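Local coordinates for MMACHC-like protein (Caenorhabditis elegans, PDB 5UJC), which binds cobalamin and probably catalyses its reductive processing, removing the upper ligand of cyanocobalamin with a reduced flavin or that of alkylcobalamins with glutathione, at residues P62-D66 / R239-Q245; Y180-F184 / F231-G235. The contacts are given in a common frame with arbitrary orientation. Numbering follows the deposited sequence.

Overall arrangement
Both contacts tie the loop between helices 212-225 and 243-250 to the rest of the chain, and their centres lie about 12 Å apart. Contact 1 is partly buried: the last part of that loop and the first turn of helix 243-250 meet the start of helix 62-80, through hydrogen bonds from Ser242 to Asp66 and from the Gln245 amide to Pro62 O, with Gln245 packed on the Phe65 ring. Contact 2, more deeply buried beside the cobalamin pocket, joins loop to loop by a close glycine backbone approach, hydrogen bonds to backbone carbonyls and a His183-Asp233 hydrogen bond. The two touch directly: Asp233 OD1 forms a salt bridge with Arg240 NE at 2.8 Å, and the rings of His183 and Tyr241 meet edge-to-face.

Contact 1 (P62-D66 / R239-Q245); sequences PDMFD and RRYSTTQ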
ATOM      1  N   PRO A  62       0.107   8.967   5.160  1.00  8.00           N
ATOM      2  CA  PRO A  62      -0.761   9.187   6.318  1.00  8.71           C
ATOM      3  C   PRO A  62      -2.053   9.959   6.027  1.00  9.33           C
ATOM      4  O   PRO A  62      -3.102   9.662   6.627  1.00  8.93           O
ATOM      5  CB  PRO A  62       0.138   9.955   7.276  1.00  9.52           C
ATOM      6  CG  PRO A  62       1.509   9.419   6.966  1.00  8.99           C
ATOM      7  CD  PRO A  62       1.506   9.285   5.470  1.00  8.50           C
ATOM      8  N   ASP A  63      -1.989  10.930   5.114  1.00  9.26           N
ATOM      9  CA  ASP A  63      -3.159  11.757   4.833  1.00  8.84           C
ATOM     10  C   ASP A  63      -4.305  11.038   4.077  1.00  8.39           C
ATOM     11  O   ASP A  63      -5.408  11.549   4.049  1.00 10.13           O
ATOM     12  CB  ASP A  63      -2.781  13.047   4.112  1.00 10.74           C
ATOM     13  CG  ASP A  63      -2.130  14.069   5.035  1.00 14.38           C
ATOM     14  OD1 ASP A  63      -2.214  13.929   6.265  1.00 15.72           O
ATOM     15  OD2 ASP A  63      -1.589  15.042   4.528  1.00 19.45           O
ATOM     16  N   MET A  64      -4.057   9.842   3.519  0.50  8.27           N
ATOM     17  CA  MET A  64      -5.157   9.109   2.901  0.50  8.58           C
ATOM     18  C   MET A  64      -6.262   8.896   3.921  0.50  7.81           C
ATOM     19  O   MET A  64      -7.423   9.247   3.688  0.50  9.56           O
ATOM     20  CB  MET A  64      -4.708   7.765   2.322  0.50  9.01           C
ATOM     21  CG  MET A  64      -5.811   7.067   1.531  0.50  9.03           C
ATOM     22  SD  MET A  64      -5.873   5.265   1.739  0.50  9.26           S
ATOM     23  CE  MET A  64      -6.330   5.113   3.490  0.50  9.69           C
ATOM     24  N   PHE A  65      -5.898   8.351   5.071  1.00  8.10           N
ATOM     25  CA  PHE A  65      -6.856   8.137   6.151  1.00  7.76           C
ATOM     26  C   PHE A  65      -7.217   9.473   6.847  1.00  7.47           C
ATOM     27  O   PHE A  65      -8.396   9.766   7.086  1.00  8.41           O
ATOM     28  CB  PHE A  65      -6.271   7.132   7.147  1.00  7.49           C
ATOM     29  CG  PHE A  65      -7.139   6.853   8.340  1.00  8.62           C
ATOM     30  CD1 PHE A  65      -7.076   7.665   9.478  1.00  7.80           C
ATOM     31  CD2 PHE A  65      -7.995   5.765   8.349  1.00  8.53           C
ATOM     32  CE1 PHE A  65      -7.811   7.351  10.603  1.00  9.25           C
ATOM     33  CE2 PHE A  65      -8.770   5.489   9.452  1.00  9.76           C
ATOM     34  CZ  PHE A  65      -8.656   6.267  10.592  1.00  9.74           C
ATOM     35  N   ASP A  66      -6.192  10.245   7.226  1.00  7.79           N
ATOM     36  CA  ASP A  66      -6.407  11.390   8.099  1.00  8.38           C
ATOM     37  C   ASP A  66      -7.143  12.556   7.428  1.00  9.11           C
ATOM     38  O   ASP A  66      -7.760  13.350   8.116  1.00 11.72           O
ATOM     39  CB  ASP A  66      -5.090  11.869   8.706  1.00  9.80           C
ATOM     40  CG  ASP A  66      -4.503  10.874   9.713  1.00 10.43           C
ATOM     41  OD1 ASP A  66      -5.279  10.244  10.427  1.00 12.65           O
ATOM     42  OD2 ASP A  66      -3.241  10.785   9.832  1.00 11.56           O
ATOM     43  N   ARG A 239       6.843  12.362   9.152  1.00 15.59           N
ATOM     44  CA  ARG A 239       5.457  12.353   8.708  0.50 12.94           C
ATOM     45  C   ARG A 239       4.866  10.968   8.988  1.00 10.69           C
ATOM     46  O   ARG A 239       5.351   9.956   8.478  1.00 11.69           O
ATOM     47  CB  ARG A 239       5.369  12.730   7.228  0.50 14.79           C
ATOM     48  CG  ARG A 239       5.901  14.140   6.936  0.50 17.72           C
ATOM     49  CD  ARG A 239       6.074  14.398   5.450  0.50 20.17           C
ATOM     50  NE  ARG A 239       4.792  14.546   4.771  0.50 26.81           N
ATOM     51  CZ  ARG A 239       4.644  14.588   3.451  0.50 27.20           C
ATOM     52  NH1 ARG A 239       5.701  14.506   2.657  0.50 25.42           N
ATOM     53  NH2 ARG A 239       3.442  14.689   2.928  0.50 29.13           N
ATOM     54  N   ARG A 240       3.875  10.933   9.885  1.00 10.74           N
ATOM     55  CA  ARG A 240       3.438   9.703  10.524  1.00 10.12           C
ATOM     56  C   ARG A 240       1.918   9.611  10.544  1.00  9.10           C
ATOM     57  O   ARG A 240       1.223  10.617  10.406  1.00 10.70           O
ATOM     58  CB  ARG A 240       3.972   9.673  11.973  1.00 10.44           C
ATOM     59  CG  ARG A 240       5.485   9.706  12.054  1.00 11.26           C
ATOM     60  CD  ARG A 240       6.008   9.954  13.454  1.00 13.06           C
ATOM     61  NE  ARG A 240       5.786   8.826  14.335  1.00 13.38           N
ATOM     62  CZ  ARG A 240       4.931   8.804  15.356  1.00 15.85           C
ATOM     63  NH1 ARG A 240       4.148   9.854  15.642  1.00 22.59           N
ATOM     64  NH2 ARG A 240       4.838   7.718  16.086  1.00 21.33           N
ATOM     65  N   TYR A 241       1.407   8.398  10.680  1.00  8.80           N
ATOM     66  CA  TYR A 241      -0.004   8.193  10.968  1.00  8.55           C
ATOM     67  C   TYR A 241      -0.381   8.948  12.259  1.00  8.27           C
ATOM     68  O   TYR A 241       0.390   8.968  13.219  1.00 10.11           O
ATOM     69  CB  TYR A 241      -0.305   6.725  11.203  1.00  8.70           C
ATOM     70  CG  TYR A 241      -0.379   5.781   9.977  1.00  8.33           C
ATOM     71  CD1 TYR A 241      -0.124   6.209   8.687  1.00  9.02           C
ATOM     72  CD2 TYR A 241      -0.739   4.461  10.158  1.00  9.27           C
ATOM     73  CE1 TYR A 241      -0.255   5.333   7.602  1.00  9.35           C
ATOM     74  CE2 TYR A 241      -0.905   3.591   9.089  1.00  8.67           C
ATOM     75  CZ  TYR A 241      -0.666   4.031   7.817  1.00  9.30           C
ATOM     76  OH  TYR A 241      -0.837   3.161   6.742  1.00 10.56           O
ATOM     77  N   SER A 242      -1.604   9.469  12.307  1.00  8.16           N
ATOM     78  CA  SER A 242      -2.145  10.021  13.533  1.00  9.07           C
ATOM     79  C   SER A 242      -2.365   8.936  14.574  1.00  8.77           C
ATOM     80  O   SER A 242      -2.404   7.741  14.268  1.00  9.74           O
ATOM     81  CB  SER A 242      -3.460  10.711  13.246  1.00  8.67           C
ATOM     82  OG  SER A 242      -4.469   9.760  12.937  1.00  9.31           O
ATOM     83  N   THR A 243      -2.539   9.371  15.810  1.00  9.57           N
ATOM     84  CA  THR A 243      -2.950   8.478  16.871  1.00 10.62           C
ATOM     85  C   THR A 243      -4.239   7.733  16.516  1.00  9.51           C
ATOM     86  O   THR A 243      -4.342   6.528  16.714  1.00 10.15           O
ATOM     87  CB  THR A 243      -3.125   9.269  18.178  1.00 10.55           C
ATOM     88  OG1 THR A 243      -1.865   9.858  18.506  1.00 14.44           O
ATOM     89  CG2 THR A 243      -3.603   8.411  19.321  1.00 14.18           C
ATOM     90  N   THR A 244      -5.214   8.462  16.001  1.00  9.63           N
ATOM     91  CA  THR A 244      -6.472   7.876  15.601  1.00  8.72           C
ATOM     92  C   THR A 244      -6.249   6.781  14.547  1.00  8.77           C
ATOM     93  O   THR A 244      -6.835   5.687  14.631  1.00  8.97           O
ATOM     94  CB  THR A 244      -7.412   8.948  15.060  1.00  9.31           C
ATOM     95  OG1 THR A 244      -7.632   9.923  16.078  1.00 11.81           O
ATOM     96  CG2 THR A 244      -8.750   8.363  14.644  1.00 10.21           C
ATOM     97  N   GLN A 245      -5.402   7.073  13.565  1.00  7.92           N
ATOM     98  CA  GLN A 245      -5.148   6.120  12.490  1.00  8.25           C
ATOM     99  C   GLN A 245      -4.440   4.845  13.027  1.00  8.69           C
ATOM    100  O   GLN A 245      -4.768   3.727  12.615  1.00  8.45           O
ATOM    101  CB  GLN A 245      -4.336   6.793  11.402  1.00  8.03           C
ATOM    102  CG  GLN A 245      -4.068   5.882  10.214  1.00  8.85           C
ATOM    103  CD  GLN A 245      -3.550   6.565   8.954  1.00  7.65           C
ATOM    104  OE1 GLN A 245      -3.370   5.895   7.938  1.00  8.44           O
ATOM    105  NE2 GLN A 245      -3.280   7.890   9.015  1.00  7.98           N
TER
HETATM  106  O   HOH W   1      -3.426   6.517   5.343  1.00  8.41           O
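The beginning of helix 62-80 packs against the loop and first turn of helix 243-250. Asp66 accepts twice from Ser242, the N-cap residue of the second helix: from its OG to Asp66 OD1 (2.7 Å) and from its backbone N to Asp66 OD2 (3.2 Å), while Ser242 OG itself accepts from Gln245 N (2.9 Å), the capping bond. Gln245, reaching back with extended chi1 and chi2, donates from NE2 to Pro62 O at 3.0 Å; its OE1 accepts from water 1 (2.7 Å), which in turn accepts from Phe65 N (3.1 Å), so the water bridges the two segments. Gln245 CG lies over the Phe65 ring in a CH-pi contact, 4.0 Å from the centroid. Pro62 closes the other end, with CB 3.4 Å from Arg240 O and CG 4.0 Å from Tyr241 CD1. Around this joint, Phe65 is enclosed by Ile94 of helix 93-109, Phe248 of helix 243-250, and Leu260 and Trp263 of helix 257-265, while Tyr241 turns to His183 in the loop before strand 185-196.

Contact 2 (Y180-F184 / F231-G235); sequences YGGHF and FRDFG
Two glycines let the backbones come unusually close: Gly182 CA lies 3.7 Å from Arg232 CA. Tyr180 to His183 form a type II' beta turn closed by His183 N to Tyr180 O (2.8 Å). Gly181 occupies its second position at phi/psi 61/-120, and Gly182 follows at -101/12. A CB on Gly181 would clash with Arg232 O, and one on Gly182 with Arg232 CA. His183 (-90/58) centres an inverse gamma turn, with a weak Phe184 N to Gly182 O bond (3.0 Å). Opposite, residues 231-233 end a 3-10 segment, which passes into loop at Phe234. Gly182 N donates almost linearly to Arg232 O (2.9 Å, 173°). The type II' turn thus packs against the 3-10 end, joining the loop before strand 185-196 to the one before helix 243-250 in this MMACHC-family fold, at the edge of the cobalamin site: Phe184, with CB pointing away from 231-235, touches the bound methylcobalamin. Arg232 (chi1 m, chi2 and chi3 t, chi4 -89°) sends NH1 back to Gly182 O at 3.0 Å, while its NE bonds to Ser229 OG. Its CB sits over the face of the His183 imidazole, 3.5 Å from the centroid, a CH-pi contact. His183, chi1 m and chi2 -86°, donates from NE2 to Asp233 OD1 (2.8 Å, 166°), and Asp233, chi1 m, also holds Arg240 in a salt bridge.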
ATOM      1  N   TYR A 180       8.075   8.162   4.946  1.00  8.85           N
ATOM      2  CA  TYR A 180       7.053   7.732   5.887  1.00  9.26           C
ATOM      3  C   TYR A 180       7.436   6.546   6.777  1.00  8.39           C
ATOM      4  O   TYR A 180       6.686   6.218   7.682  1.00  9.00           O
ATOM      5  CB  TYR A 180       5.755   7.415   5.155  1.00  9.54           C
ATOM      6  CG  TYR A 180       5.267   8.574   4.325  1.00  9.36           C
ATOM      7  CD1 TYR A 180       4.857   9.747   4.912  1.00  9.75           C
ATOM      8  CD2 TYR A 180       5.284   8.515   2.942  1.00 10.49           C
ATOM      9  CE1 TYR A 180       4.465  10.844   4.154  1.00 10.98           C
ATOM     10  CE2 TYR A 180       4.940   9.611   2.171  1.00 11.46           C
ATOM     11  CZ  TYR A 180       4.520  10.781   2.785  1.00 11.49           C
ATOM     12  OH  TYR A 180       4.142  11.884   2.033  1.00 14.94           O
ATOM     13  N   GLY A 181       8.603   5.917   6.557  1.00  9.07           N
ATOM     14  CA  GLY A 181       8.941   4.702   7.313  1.00  8.73           C
ATOM     15  C   GLY A 181       7.895   3.647   7.011  1.00  8.14           C
ATOM     16  O   GLY A 181       7.702   3.283   5.859  1.00  9.46           O
ATOM     17  N   GLY A 182       7.204   3.183   8.052  1.00  7.86           N
ATOM     18  CA  GLY A 182       6.087   2.269   7.896  1.00  7.95           C
ATOM     19  C   GLY A 182       4.704   2.922   7.989  1.00  7.67           C
ATOM     20  O   GLY A 182       3.692   2.209   8.049  1.00  8.57           O
ATOM     21  N   HIS A 183       4.652   4.253   7.947  1.00  7.66           N
ATOM     22  CA  HIS A 183       3.404   5.001   8.025  1.00  7.94           C
ATOM     23  C   HIS A 183       2.844   5.217   6.608  1.00  8.02           C
ATOM     24  O   HIS A 183       2.659   6.347   6.136  1.00  8.28           O
ATOM     25  CB  HIS A 183       3.658   6.320   8.707  1.00  8.55           C
ATOM     26  CG  HIS A 183       4.107   6.186  10.119  1.00  8.91           C
ATOM     27  ND1 HIS A 183       3.217   6.072  11.173  1.00  8.81           N
ATOM     28  CD2 HIS A 183       5.345   6.198  10.667  1.00 10.27           C
ATOM     29  CE1 HIS A 183       3.899   5.986  12.292  1.00  9.87           C
ATOM     30  NE2 HIS A 183       5.189   6.065  12.012  1.00 10.60           N
ATOM     31  N   PHE A 184       2.618   4.108   5.927  1.00  7.05           N
ATOM     32  CA  PHE A 184       2.094   4.130   4.572  1.00  7.04           C
ATOM     33  C   PHE A 184       1.567   2.724   4.266  1.00  6.80           C
ATOM     34  O   PHE A 184       1.813   1.788   5.042  1.00  8.34           O
ATOM     35  CB  PHE A 184       3.208   4.511   3.549  1.00  8.41           C
ATOM     36  CG  PHE A 184       4.095   3.351   3.151  1.00  8.19           C
ATOM     37  CD1 PHE A 184       5.121   2.904   3.983  1.00  8.12           C
ATOM     38  CD2 PHE A 184       3.901   2.704   1.951  1.00  9.05           C
ATOM     39  CE1 PHE A 184       5.901   1.805   3.621  1.00  8.52           C
ATOM     40  CE2 PHE A 184       4.672   1.596   1.590  1.00  9.89           C
ATOM     41  CZ  PHE A 184       5.681   1.157   2.425  1.00  8.97           C
ATOM     42  N   PHE A 231       6.945  -0.614  14.703  1.00 10.90           N
ATOM     43  CA  PHE A 231       7.686  -0.931  13.495  1.00  9.84           C
ATOM     44  C   PHE A 231       7.671   0.230  12.498  1.00  9.73           C
ATOM     45  O   PHE A 231       8.556   0.343  11.650  1.00 10.91           O
ATOM     46  CB  PHE A 231       7.157  -2.214  12.820  1.00 11.06           C
ATOM     47  CG  PHE A 231       5.803  -2.041  12.115  1.00  9.38           C
ATOM     48  CD1 PHE A 231       4.598  -2.169  12.805  1.00  9.06           C
ATOM     49  CD2 PHE A 231       5.756  -1.741  10.768  1.00  9.31           C
ATOM     50  CE1 PHE A 231       3.399  -2.019  12.152  1.00  9.46           C
ATOM     51  CE2 PHE A 231       4.561  -1.598  10.108  1.00 10.36           C
ATOM     52  CZ  PHE A 231       3.377  -1.750  10.792  1.00 10.41           C
ATOM     53  N   ARG A 232       6.629   1.060  12.574  1.00  9.24           N
ATOM     54  CA  ARG A 232       6.479   2.124  11.588  1.00  8.50           C
ATOM     55  C   ARG A 232       7.519   3.220  11.728  1.00  8.57           C
ATOM     56  O   ARG A 232       7.748   3.992  10.774  1.00  9.40           O
ATOM     57  CB  ARG A 232       5.070   2.726  11.642  1.00  8.96           C
ATOM     58  CG  ARG A 232       3.940   1.714  11.469  1.00  8.83           C
ATOM     59  CD  ARG A 232       2.583   2.394  11.464  1.00  9.44           C
ATOM     60  NE  ARG A 232       1.473   1.472  11.618  1.00 10.32           N
ATOM     61  CZ  ARG A 232       0.857   0.852  10.614  1.00  9.43           C
ATOM     62  NH1 ARG A 232       1.262   1.022   9.356  1.00  9.21           N
ATOM     63  NH2 ARG A 232      -0.165   0.052  10.873  1.00 10.62           N
ATOM     64  N   ASP A 233       8.103   3.336  12.924  1.00  9.38           N
ATOM     65  CA  ASP A 233       9.038   4.419  13.210  1.00 10.60           C
ATOM     66  C   ASP A 233      10.489   4.091  12.920  1.00 10.47           C
ATOM     67  O   ASP A 233      11.371   4.923  13.139  1.00 11.89           O
ATOM     68  CB  ASP A 233       8.858   4.886  14.656  1.00 12.20           C
ATOM     69  CG  ASP A 233       7.622   5.680  14.839  1.00 12.80           C
ATOM     70  OD1 ASP A 233       7.273   6.435  13.899  1.00 13.18           O
ATOM     71  OD2 ASP A 233       7.003   5.582  15.916  1.00 16.57           O
ATOM     72  N   PHE A 234      10.756   2.912  12.360  1.00 10.94           N
ATOM     73  CA  PHE A 234      12.103   2.641  11.862  1.00 11.46           C
ATOM     74  C   PHE A 234      12.403   3.549  10.668  1.00 12.89           C
ATOM     75  O   PHE A 234      11.541   3.759   9.811  1.00 14.21           O
ATOM     76  CB  PHE A 234      12.283   1.164  11.550  1.00 11.71           C
ATOM     77  CG  PHE A 234      12.478   0.333  12.776  1.00 12.48           C
ATOM     78  CD1 PHE A 234      11.391  -0.101  13.506  1.00 15.30           C
ATOM     79  CD2 PHE A 234      13.745   0.071  13.248  1.00 15.10           C
ATOM     80  CE1 PHE A 234      11.565  -0.812  14.676  1.00 16.22           C
ATOM     81  CE2 PHE A 234      13.928  -0.669  14.402  1.00 15.80           C
ATOM     82  CZ  PHE A 234      12.839  -1.097  15.124  1.00 16.39           C
ATOM     83  N   GLY A 235      13.613   4.155  10.691  1.00 15.17           N
ATOM     84  CA  GLY A 235      13.988   5.215   9.769  1.00 16.54           C
ATOM     85  C   GLY A 235      13.733   6.609  10.323  1.00 15.55           C
ATOM     86  O   GLY A 235      14.090   7.599   9.692  1.00 19.61           O
TER